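Type II restriction enzyme ngomi (Neisseria gonorrhoeae, PDB 1FIU) cuts double-stranded DNA at the sequence 5'-GCCGGC-3' after the first G, working as a magnesium-dependent homotetramer. Local coordinates at residues Leu179-Arg191 with Pro214-Ile228. Sequence-based numbering, arbitrary orientation.
Sequences LLHASISCKWTIR and PHIVVVTAEPTPSRI. With MG (magnesium ion), chain Q; ACY (acetic acid), chain R; nucleotides of chain D.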
loop_
_atom_site.group_PDB
_atom_site.type_symbol
_atom_site.label_atom_id
_atom_site.label_comp_id
_atom_site.label_asym_id
_atom_site.label_seq_id
_atom_site.Cartn_x
_atom_site.Cartn_y
_atom_site.Cartn_z
ATOM N N LEU I 179 -15.738 3.883 -19.150
ATOM C CA LEU I 179 -14.991 4.165 -17.919
ATOM C C LEU I 179 -15.746 3.670 -16.686
ATOM O O LEU I 179 -16.966 3.779 -16.610
ATOM C CB LEU I 179 -14.774 5.676 -17.792
ATOM C CG LEU I 179 -13.781 6.274 -18.811
ATOM C CD1 LEU I 179 -14.122 7.737 -19.100
ATOM C CD2 LEU I 179 -12.353 6.140 -18.243
ATOM N N LEU I 180 -15.008 3.108 -15.730
ATOM C CA LEU I 180 -15.622 2.645 -14.480
ATOM C C LEU I 180 -15.708 3.882 -13.574
ATOM O O LEU I 180 -14.684 4.468 -13.215
ATOM C CB LEU I 180 -14.776 1.535 -13.836
ATOM C CG LEU I 180 -15.335 1.002 -12.502
ATOM C CD1 LEU I 180 -16.767 0.505 -12.715
ATOM C CD2 LEU I 180 -14.434 -0.112 -11.953
ATOM N N HIS I 181 -16.931 4.282 -13.220
ATOM C CA HIS I 181 -17.140 5.471 -12.402
ATOM C C HIS I 181 -17.146 5.126 -10.918
ATOM O O HIS I 181 -16.596 5.873 -10.099
ATOM C CB HIS I 181 -18.483 6.125 -12.763
ATOM C CG HIS I 181 -18.717 7.426 -12.066
ATOM N ND1 HIS I 181 -19.743 7.627 -11.163
ATOM C CD2 HIS I 181 -18.035 8.589 -12.137
ATOM C CE1 HIS I 181 -19.678 8.869 -10.715
ATOM N NE2 HIS I 181 -18.657 9.472 -11.294
ATOM N N ALA I 182 -17.766 4.007 -10.580
ATOM C CA ALA I 182 -17.866 3.617 -9.173
ATOM C C ALA I 182 -18.010 2.135 -8.922
ATOM O O ALA I 182 -18.625 1.404 -9.716
ATOM C CB ALA I 182 -19.073 4.326 -8.517
ATOM N N SER I 183 -17.449 1.715 -7.786
ATOM C CA SER I 183 -17.558 0.350 -7.265
ATOM C C SER I 183 -18.391 0.538 -6.000
ATOM O O SER I 183 -17.989 1.276 -5.097
ATOM C CB SER I 183 -16.202 -0.212 -6.849
ATOM O OG SER I 183 -16.386 -1.437 -6.119
ATOM N N ILE I 184 -19.558 -0.092 -5.967
ATOM C CA ILE I 184 -20.449 0.010 -4.812
ATOM C C ILE I 184 -20.618 -1.379 -4.230
ATOM O O ILE I 184 -21.264 -2.227 -4.813
ATOM C CB ILE I 184 -21.818 0.564 -5.237
ATOM C CG1 ILE I 184 -21.650 1.969 -5.828
ATOM C CG2 ILE I 184 -22.777 0.551 -4.026
ATOM C CD1 ILE I 184 -22.893 2.517 -6.478
ATOM N N SER I 185 -20.006 -1.605 -3.077
ATOM C CA SER I 185 -20.088 -2.878 -2.391
ATOM C C SER I 185 -21.280 -2.805 -1.419
ATOM O O SER I 185 -21.473 -1.790 -0.749
ATOM C CB SER I 185 -18.785 -3.098 -1.622
ATOM O OG SER I 185 -18.993 -3.989 -0.546
ATOM N N CYS I 186 -22.081 -3.875 -1.363
ATOM C CA CYS I 186 -23.248 -3.925 -0.465
ATOM C C CYS I 186 -23.077 -5.028 0.574
ATOM O O CYS I 186 -22.554 -6.098 0.277
ATOM C CB CYS I 186 -24.532 -4.245 -1.260
ATOM S SG CYS I 186 -24.968 -3.048 -2.515
ATOM N N LYS I 187 -23.532 -4.754 1.793
ATOM C CA LYS I 187 -23.497 -5.756 2.856
ATOM C C LYS I 187 -24.801 -5.610 3.642
ATOM O O LYS I 187 -25.007 -4.601 4.309
ATOM C CB LYS I 187 -22.290 -5.526 3.760
ATOM C CG LYS I 187 -20.979 -5.720 2.996
ATOM C CD LYS I 187 -19.741 -5.690 3.899
ATOM C CE LYS I 187 -18.470 -6.060 3.111
ATOM N NZ LYS I 187 -18.610 -7.414 2.485
ATOM N N TRP I 188 -25.696 -6.596 3.531
ATOM C CA TRP I 188 -26.993 -6.530 4.222
ATOM C C TRP I 188 -26.731 -6.434 5.727
ATOM O O TRP I 188 -27.331 -5.602 6.433
ATOM C CB TRP I 188 -27.818 -7.770 3.858
ATOM C CG TRP I 188 -29.109 -7.915 4.634
ATOM C CD1 TRP I 188 -29.456 -8.957 5.439
ATOM C CD2 TRP I 188 -30.199 -6.979 4.687
ATOM N NE1 TRP I 188 -30.697 -8.729 6.003
ATOM C CE2 TRP I 188 -31.176 -7.527 5.559
ATOM C CE3 TRP I 188 -30.441 -5.736 4.090
ATOM C CZ2 TRP I 188 -32.378 -6.864 5.849
ATOM C CZ3 TRP I 188 -31.632 -5.075 4.376
ATOM C CH2 TRP I 188 -32.589 -5.649 5.256
ATOM N N THR I 189 -25.843 -7.299 6.204
ATOM C CA THR I 189 -25.397 -7.260 7.608
ATOM C C THR I 189 -23.884 -7.428 7.581
ATOM O O THR I 189 -23.304 -7.805 6.557
ATOM C CB THR I 189 -25.971 -8.406 8.462
ATOM O OG1 THR I 189 -25.519 -9.656 7.949
ATOM C CG2 THR I 189 -27.508 -8.353 8.462
ATOM N N ILE I 190 -23.247 -7.211 8.730
ATOM C CA ILE I 190 -21.802 -7.315 8.828
ATOM C C ILE I 190 -21.327 -8.216 9.983
ATOM O O ILE I 190 -22.001 -8.299 11.012
ATOM C CB ILE I 190 -21.195 -5.892 9.094
ATOM C CG1 ILE I 190 -21.311 -5.019 7.837
ATOM C CG2 ILE I 190 -19.735 -6.020 9.629
ATOM C CD1 ILE I 190 -20.921 -3.545 8.092
ATOM N N ARG I 191 -20.227 -8.936 9.758
ATOM C CA ARG I 191 -19.495 -9.619 10.825
ATOM C C ARG I 191 -18.113 -9.013 10.516
ATOM O O ARG I 191 -17.732 -8.883 9.325
ATOM C CB ARG I 191 -19.460 -11.141 10.711
ATOM C CG ARG I 191 -20.798 -11.799 11.085
ATOM C CD ARG I 191 -21.232 -11.468 12.493
ATOM N NE ARG I 191 -22.473 -12.174 12.818
ATOM C CZ ARG I 191 -23.706 -11.711 12.623
ATOM N NH1 ARG I 191 -23.928 -10.505 12.092
ATOM N NH2 ARG I 191 -24.743 -12.481 12.954
ATOM N N PRO I 214 -11.921 4.914 -9.413
ATOM C CA PRO I 214 -13.388 5.031 -9.349
ATOM C C PRO I 214 -13.779 5.373 -7.905
ATOM O O PRO I 214 -12.971 5.257 -6.986
ATOM C CB PRO I 214 -13.888 3.609 -9.608
ATOM C CG PRO I 214 -12.752 2.918 -10.358
ATOM C CD PRO I 214 -11.480 3.551 -9.764
ATOM N N HIS I 215 -15.021 5.803 -7.724
ATOM C CA HIS I 215 -15.546 5.952 -6.368
ATOM C C HIS I 215 -15.494 4.504 -5.811
ATOM O O HIS I 215 -15.750 3.541 -6.534
ATOM C CB HIS I 215 -17.015 6.377 -6.406
ATOM C CG HIS I 215 -17.211 7.825 -6.704
ATOM N ND1 HIS I 215 -17.394 8.322 -7.980
ATOM C CD2 HIS I 215 -17.265 8.892 -5.872
ATOM C CE1 HIS I 215 -17.559 9.632 -7.918
ATOM N NE2 HIS I 215 -17.484 10.002 -6.650
ATOM N N ILE I 216 -15.168 4.343 -4.529
ATOM C CA ILE I 216 -15.139 3.026 -3.880
ATOM C C ILE I 216 -15.938 3.235 -2.591
ATOM O O ILE I 216 -15.456 3.892 -1.647
ATOM C CB ILE I 216 -13.692 2.566 -3.543
ATOM C CG1 ILE I 216 -12.856 2.448 -4.839
ATOM C CG2 ILE I 216 -13.722 1.181 -2.869
ATOM C CD1 ILE I 216 -11.407 2.113 -4.603
ATOM N N VAL I 217 -17.154 2.692 -2.556
ATOM C CA VAL I 217 -18.014 2.895 -1.378
ATOM C C VAL I 217 -18.670 1.599 -0.938
ATOM O O VAL I 217 -18.671 0.609 -1.664
ATOM C CB VAL I 217 -19.120 3.923 -1.691
ATOM C CG1 VAL I 217 -18.494 5.265 -2.097
ATOM C CG2 VAL I 217 -20.046 3.367 -2.826
ATOM N N VAL I 218 -19.216 1.611 0.272
ATOM C CA VAL I 218 -19.903 0.442 0.808
ATOM C C VAL I 218 -21.262 0.906 1.305
ATOM O O VAL I 218 -21.357 1.962 1.916
ATOM C CB VAL I 218 -19.152 -0.161 2.017
ATOM C CG1 VAL I 218 -19.943 -1.327 2.573
ATOM C CG2 VAL I 218 -17.750 -0.604 1.602
ATOM N N VAL I 219 -22.311 0.136 1.014
ATOM C CA VAL I 219 -23.664 0.470 1.509
ATOM C C VAL I 219 -24.056 -0.706 2.404
ATOM O O VAL I 219 -23.876 -1.856 2.032
ATOM C CB VAL I 219 -24.692 0.583 0.353
ATOM C CG1 VAL I 219 -26.123 0.805 0.942
ATOM C CG2 VAL I 219 -24.308 1.755 -0.565
ATOM N N THR I 220 -24.600 -0.422 3.584
ATOM C CA THR I 220 -24.935 -1.508 4.496
ATOM C C THR I 220 -26.230 -1.282 5.268
ATOM O O THR I 220 -26.655 -0.140 5.466
ATOM C CB THR I 220 -23.753 -1.717 5.513
ATOM O OG1 THR I 220 -23.966 -2.916 6.268
ATOM C CG2 THR I 220 -23.635 -0.518 6.468
ATOM N N ALA I 221 -26.861 -2.384 5.688
ATOM C CA ALA I 221 -28.060 -2.276 6.513
ATOM C C ALA I 221 -27.728 -2.795 7.915
ATOM O O ALA I 221 -28.628 -3.028 8.717
ATOM C CB ALA I 221 -29.220 -3.056 5.914
ATOM N N GLU I 222 -26.438 -2.965 8.214
ATOM C CA GLU I 222 -26.032 -3.435 9.555
ATOM C C GLU I 222 -26.545 -2.445 10.612
ATOM O O GLU I 222 -26.285 -1.236 10.534
ATOM C CB GLU I 222 -24.501 -3.566 9.621
ATOM C CG GLU I 222 -23.956 -3.758 11.055
ATOM C CD GLU I 222 -24.555 -4.974 11.744
ATOM O OE1 GLU I 222 -24.768 -4.901 12.975
ATOM O OE2 GLU I 222 -24.802 -6.004 11.070
ATOM N N PRO I 223 -27.241 -2.940 11.655
ATOM C CA PRO I 223 -27.743 -1.985 12.650
ATOM C C PRO I 223 -26.770 -1.449 13.702
ATOM O O PRO I 223 -26.965 -0.346 14.228
ATOM C CB PRO I 223 -28.910 -2.754 13.305
ATOM C CG PRO I 223 -28.438 -4.162 13.257
ATOM C CD PRO I 223 -27.837 -4.274 11.842
ATOM N N THR I 224 -25.720 -2.200 14.008
ATOM C CA THR I 224 -24.819 -1.749 15.064
ATOM C C THR I 224 -23.605 -0.916 14.677
ATOM O O THR I 224 -22.870 -1.268 13.759
ATOM C CB THR I 224 -24.313 -2.944 15.922
ATOM O OG1 THR I 224 -23.470 -3.809 15.146
ATOM C CG2 THR I 224 -25.498 -3.740 16.463
ATOM N N PRO I 225 -23.387 0.208 15.376
ATOM C CA PRO I 225 -22.228 1.052 15.077
ATOM C C PRO I 225 -20.919 0.273 15.177
ATOM O O PRO I 225 -19.989 0.508 14.396
ATOM C CB PRO I 225 -22.313 2.161 16.145
ATOM C CG PRO I 225 -23.815 2.351 16.265
ATOM C CD PRO I 225 -24.326 0.911 16.283
ATOM N N SER I 226 -20.827 -0.654 16.137
ATOM C CA SER I 226 -19.591 -1.418 16.295
ATOM C C SER I 226 -19.268 -2.227 15.046
ATOM O O SER I 226 -18.131 -2.204 14.578
ATOM C CB SER I 226 -19.658 -2.350 17.525
ATOM O OG SER I 226 -20.680 -3.308 17.389
ATOM N N ARG I 227 -20.253 -2.930 14.492
ATOM C CA ARG I 227 -19.990 -3.725 13.295
ATOM C C ARG I 227 -19.771 -2.830 12.076
ATOM O O ARG I 227 -18.913 -3.118 11.236
ATOM C CB ARG I 227 -21.127 -4.728 13.080
ATOM C CG ARG I 227 -20.872 -6.028 13.860
ATOM C CD ARG I 227 -22.110 -6.895 14.019
ATOM N NE ARG I 227 -21.721 -8.179 14.582
ATOM C CZ ARG I 227 -22.524 -8.981 15.277
ATOM N NH1 ARG I 227 -23.784 -8.645 15.514
ATOM N NH2 ARG I 227 -22.065 -10.136 15.720
ATOM N N ILE I 228 -20.513 -1.735 11.989
ATOM C CA ILE I 228 -20.303 -0.800 10.882
ATOM C C ILE I 228 -18.846 -0.287 10.941
ATOM O O ILE I 228 -18.164 -0.166 9.894
ATOM C CB ILE I 228 -21.243 0.423 11.005
ATOM C CG1 ILE I 228 -22.695 -0.019 10.822
ATOM C CG2 ILE I 228 -20.831 1.529 9.998
ATOM C CD1 ILE I 228 -23.677 1.024 11.308
HETATM MG MG MG Q . -21.318 -7.510 -0.921
HETATM C C ACY R . -18.309 -6.718 -1.117
HETATM O O ACY R . -19.319 -6.557 -0.278
HETATM O OXT ACY R . -18.350 -7.285 -2.219
HETATM C CH3 ACY R . -16.982 -6.126 -0.671
ATOM P P DC D 2 -24.295 -9.952 2.153
ATOM O OP1 DC D 2 -25.213 -8.812 2.011
ATOM O OP2 DC D 2 -22.869 -9.720 2.520
ATOM O "O5'" DC D 2 -24.874 -10.935 3.263
ATOM C "C5'" DC D 2 -26.207 -11.400 3.150
ATOM C "C4'" DC D 2 -26.541 -12.348 4.280
ATOM O "O4'" DC D 2 -25.727 -13.536 4.203
ATOM C "C3'" DC D 2 -26.393 -11.789 5.700
ATOM O "O3'" DC D 2 -27.678 -12.010 6.340
ATOM C "C2'" DC D 2 -25.167 -12.512 6.251
ATOM C "C1'" DC D 2 -25.109 -13.809 5.459
ATOM N N1 DC D 2 -23.748 -14.296 5.186
ATOM C C2 DC D 2 -23.330 -15.530 5.728
ATOM O O2 DC D 2 -24.172 -16.228 6.374
ATOM N N3 DC D 2 -22.041 -15.942 5.537
ATOM C C4 DC D 2 -21.189 -15.181 4.807
ATOM N N4 DC D 2 -19.911 -15.612 4.655
ATOM C C5 DC D 2 -21.605 -13.960 4.205
ATOM C C6 DC D 2 -22.882 -13.548 4.420
ATOM P P DG D 4 -29.659 -16.291 12.311
ATOM O OP1 DG D 4 -31.017 -16.881 12.474
ATOM O OP2 DG D 4 -29.376 -14.945 12.847
ATOM O "O5'" DG D 4 -28.618 -17.306 12.937
ATOM C "C5'" DG D 4 -28.511 -18.616 12.397
ATOM C "C4'" DG D 4 -27.458 -19.400 13.141
ATOM O "O4'" DG D 4 -26.138 -18.866 12.837
ATOM C "C3'" DG D 4 -27.592 -19.393 14.668
ATOM O "O3'" DG D 4 -27.351 -20.729 15.122
ATOM C "C2'" DG D 4 -26.492 -18.436 15.118
ATOM C "C1'" DG D 4 -25.424 -18.629 14.046
ATOM N N9 DG D 4 -24.587 -17.454 13.829
ATOM C C8 DG D 4 -25.020 -16.159 13.657
ATOM N N7 DG D 4 -24.043 -15.318 13.444
ATOM C C5 DG D 4 -22.900 -16.102 13.485
ATOM C C6 DG D 4 -21.538 -15.742 13.335
ATOM O O6 DG D 4 -21.068 -14.626 13.101
ATOM N N1 DG D 4 -20.694 -16.842 13.474
ATOM C C2 DG D 4 -21.104 -18.121 13.700
ATOM N N2 DG D 4 -20.127 -19.057 13.764
ATOM N N3 DG D 4 -22.386 -18.471 13.844
ATOM C C4 DG D 4 -23.218 -17.419 13.733
HETATM O O HOH W 1 -16.591 -0.844 -3.241
HETATM O O HOH W 2 -21.114 -8.522 0.975
HETATM O O HOH W 3 -23.369 -8.197 -1.463
#
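From Ala182 beside His215 to Lys187 beside Thr220, strands 179-187 and 215-220 run parallel at 23°, zipped by alternating backbone bonds such as Ser183 N to His215 O (2.8 Å). Ile184 lays CG1 against Val217 CG2 at 3.7 Å, while its CG2, anti to the backbone N, reaches Val219 CG2. Where the strands end, Lys187 O accepts two bonds, from Ala221 N and from Thr220 OG1 (2.8 Å). Thr220 OG1 in turn accepts from Glu222 N in an ST turn. Glu222 then bends at chi2 (57°), and its OE2 takes a nearly straight bond from Ile190 N, on the anti side of the carboxylate and out of its plane. Ile190 sets CD1 against Thr220 OG1 and Glu222 CB, and CG2 against Arg227 CB, sliding past Arg227 in the opposite direction. Thr224 N and OG1 grip Glu222 OE1 from opposite faces, fixing the carboxylate's rotation. Beyond it the guanidinium of Arg191 lies flat on that of Arg227, planes 17° apart. Arg191 NE donates to O6 of DG4 of chain D (2.8 Å) and NH2 to its N7 (3.0 Å); Arg227, salt-bridged to Asp34, makes a weak hydrogen bond to a guanine O6. Upstream, Cys186 O binds magnesium at 2.2 Å, together with Asp140, and Trp188 N donates to OP1 of DC2 of chain D (2.7 Å). With helix 197-208 connecting them, the strands form a beta-alpha-beta unit of the PDDEXK nuclease core, carrying one metal ligand, the Cys186 carbonyl, on strand 179-187 and a base-reading arginine just past it.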